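Local coordinates for protein pyruvate kinase (Pyrobaculum aerophilum, PDB 3QTG) that catalyses the last step of glycolysis, interconverting phosphoenolpyruvate plus ADP with pyruvate plus ATP, using a divalent metal cation, at residues A21-S26 with D43-N48. Sequence-based numbering, arbitrary orientation.
Sequences ATLGPS and DGVRIN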
loop_
_atom_site.group_PDB
_atom_site.type_symbol
_atom_site.label_atom_id
_atom_site.label_comp_id
_atom_site.label_asym_id
_atom_site.label_seq_id
_atom_site.Cartn_x
_atom_site.Cartn_y
_atom_site.Cartn_z
ATOM N N ALA A 21 20.619 -6.902 -34.096
ATOM C CA ALA A 21 20.893 -8.000 -35.045
ATOM C C ALA A 21 22.382 -8.242 -35.185
ATOM O O ALA A 21 23.167 -7.304 -35.119
ATOM C CB ALA A 21 20.293 -7.721 -36.401
ATOM N N THR A 22 22.756 -9.511 -35.356
ATOM C CA THR A 22 24.132 -9.880 -35.637
ATOM C C THR A 22 24.419 -9.865 -37.140
ATOM O O THR A 22 23.645 -10.380 -37.943
ATOM C CB THR A 22 24.478 -11.263 -35.068
ATOM O OG1 THR A 22 24.328 -11.234 -33.640
ATOM C CG2 THR A 22 25.919 -11.667 -35.437
ATOM N N LEU A 23 25.552 -9.273 -37.502
ATOM C CA LEU A 23 25.966 -9.198 -38.893
ATOM C C LEU A 23 26.836 -10.392 -39.241
ATOM O O LEU A 23 27.724 -10.770 -38.473
ATOM C CB LEU A 23 26.737 -7.907 -39.149
ATOM C CG LEU A 23 26.024 -6.576 -38.915
ATOM C CD1 LEU A 23 27.003 -5.455 -39.242
ATOM C CD2 LEU A 23 24.727 -6.434 -39.743
ATOM N N GLY A 24 26.582 -10.977 -40.405
ATOM C CA GLY A 24 27.350 -12.134 -40.861
ATOM C C GLY A 24 27.338 -12.217 -42.371
ATOM O O GLY A 24 27.023 -11.220 -43.031
ATOM N N PRO A 25 27.673 -13.404 -42.931
ATOM C CA PRO A 25 27.620 -13.605 -44.382
ATOM C C PRO A 25 26.246 -13.334 -44.992
ATOM O O PRO A 25 26.179 -12.810 -46.100
ATOM C CB PRO A 25 28.003 -15.079 -44.548
ATOM C CG PRO A 25 28.828 -15.389 -43.322
ATOM C CD PRO A 25 28.157 -14.613 -42.232
ATOM N N SER A 26 25.167 -13.657 -44.268
ATOM C CA SER A 26 23.799 -13.420 -44.762
ATOM C C SER A 26 23.465 -11.944 -44.941
ATOM O O SER A 26 22.615 -11.594 -45.764
ATOM C CB SER A 26 22.767 -14.058 -43.842
ATOM O OG SER A 26 22.901 -15.460 -43.837
ATOM N N ASP A 43 18.144 -1.304 -33.928
ATOM C CA ASP A 43 18.621 -0.193 -33.112
ATOM C C ASP A 43 20.103 -0.334 -32.838
ATOM O O ASP A 43 20.745 0.594 -32.346
ATOM C CB ASP A 43 17.835 -0.104 -31.796
ATOM C CG ASP A 43 16.334 0.017 -32.022
ATOM O OD1 ASP A 43 15.857 1.074 -32.493
ATOM O OD2 ASP A 43 15.612 -0.949 -31.741
ATOM N N GLY A 44 20.633 -1.516 -33.140
ATOM C CA GLY A 44 22.037 -1.820 -32.925
ATOM C C GLY A 44 22.452 -3.073 -33.651
ATOM O O GLY A 44 21.612 -3.862 -34.073
ATOM N N VAL A 45 23.755 -3.259 -33.799
ATOM C CA VAL A 45 24.287 -4.406 -34.527
ATOM C C VAL A 45 25.349 -5.051 -33.676
ATOM O O VAL A 45 26.049 -4.362 -32.926
ATOM C CB VAL A 45 24.882 -4.054 -35.961
ATOM C CG1 VAL A 45 23.838 -3.382 -36.858
ATOM C CG2 VAL A 45 26.136 -3.207 -35.851
ATOM N N ARG A 46 25.450 -6.371 -33.786
ATOM C CA ARG A 46 26.465 -7.140 -33.099
ATOM C C ARG A 46 27.456 -7.724 -34.134
ATOM O O ARG A 46 27.067 -8.116 -35.233
ATOM C CB ARG A 46 25.826 -8.257 -32.246
ATOM C CG ARG A 46 26.798 -8.875 -31.210
ATOM C CD ARG A 46 26.247 -10.069 -30.398
ATOM N NE ARG A 46 25.996 -11.201 -31.253
ATOM C CZ ARG A 46 26.615 -12.380 -31.237
ATOM N NH1 ARG A 46 27.572 -12.705 -30.375
ATOM N NH2 ARG A 46 26.231 -13.270 -32.115
ATOM N N ILE A 47 28.733 -7.757 -33.776
ATOM C CA ILE A 47 29.738 -8.428 -34.594
ATOM C C ILE A 47 30.472 -9.392 -33.681
ATOM O O ILE A 47 30.981 -8.996 -32.627
ATOM C CB ILE A 47 30.698 -7.417 -35.319
ATOM C CG1 ILE A 47 29.910 -6.570 -36.338
ATOM C CG2 ILE A 47 31.842 -8.151 -36.022
ATOM C CD1 ILE A 47 30.530 -5.219 -36.646
ATOM N N ASN A 48 30.452 -10.667 -34.059
ATOM C CA ASN A 48 31.035 -11.734 -33.266
ATOM C C ASN A 48 32.491 -11.919 -33.681
ATOM O O ASN A 48 32.773 -12.298 -34.820
ATOM C CB ASN A 48 30.231 -13.012 -33.500
ATOM C CG ASN A 48 30.619 -14.150 -32.569
ATOM O OD1 ASN A 48 31.492 -14.024 -31.703
ATOM N ND2 ASN A 48 29.956 -15.277 -32.746
HETATM O O HOH W 1 29.565 -11.500 -36.646
#
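The first two parallel strands of the pyruvate kinase TIM barrel meet here, A21 and T22 pairing with V45 and R46, and the site illustrates how one barrel strand can steady a side chain, probably substrate-binding, borne by its neighbour. Backbone bonds set the register: A21 N donates to G44 O, A21 O accepts from R46 N at 2.8 Å, and L23 N reaches R46 O at 3.0 Å. Further along, a water bridges the two segments, accepting from N48 N and donating to L23 O.

T22 and R46 lie side by side on the barrel's inner face. With CG anti to the backbone N (chi1 -165°), the bend of the R46 chain at chi3 (65°) brings NE and NH2 over to T22 OG1, and both donate to it, at 2.9 and 3.2 Å respectively. The hydroxyl oxygen sits at the guanidinium edge, in its plane, which should restrain the group's rotation while NH1 forms a salt bridge with D80. R46 is assigned to substrate binding and D80 to potassium binding by similarity, so T22 is plausibly a second-shell residue. A methionine in place of R46 would probably leave D80 without this cationic partner and T22 OG1 without its two nitrogen donors.

On the outer face, L23 CG packs 4.0 Å from V45 CB. Helix 54-71 covers L23, V45 and I47 there, helix 32-39 packs on A21 and V45, strand 76-80 continues the sheet beyond 44-48, and T22 OG1 also bonds to L321 O of strand 318-321, where the barrel closes.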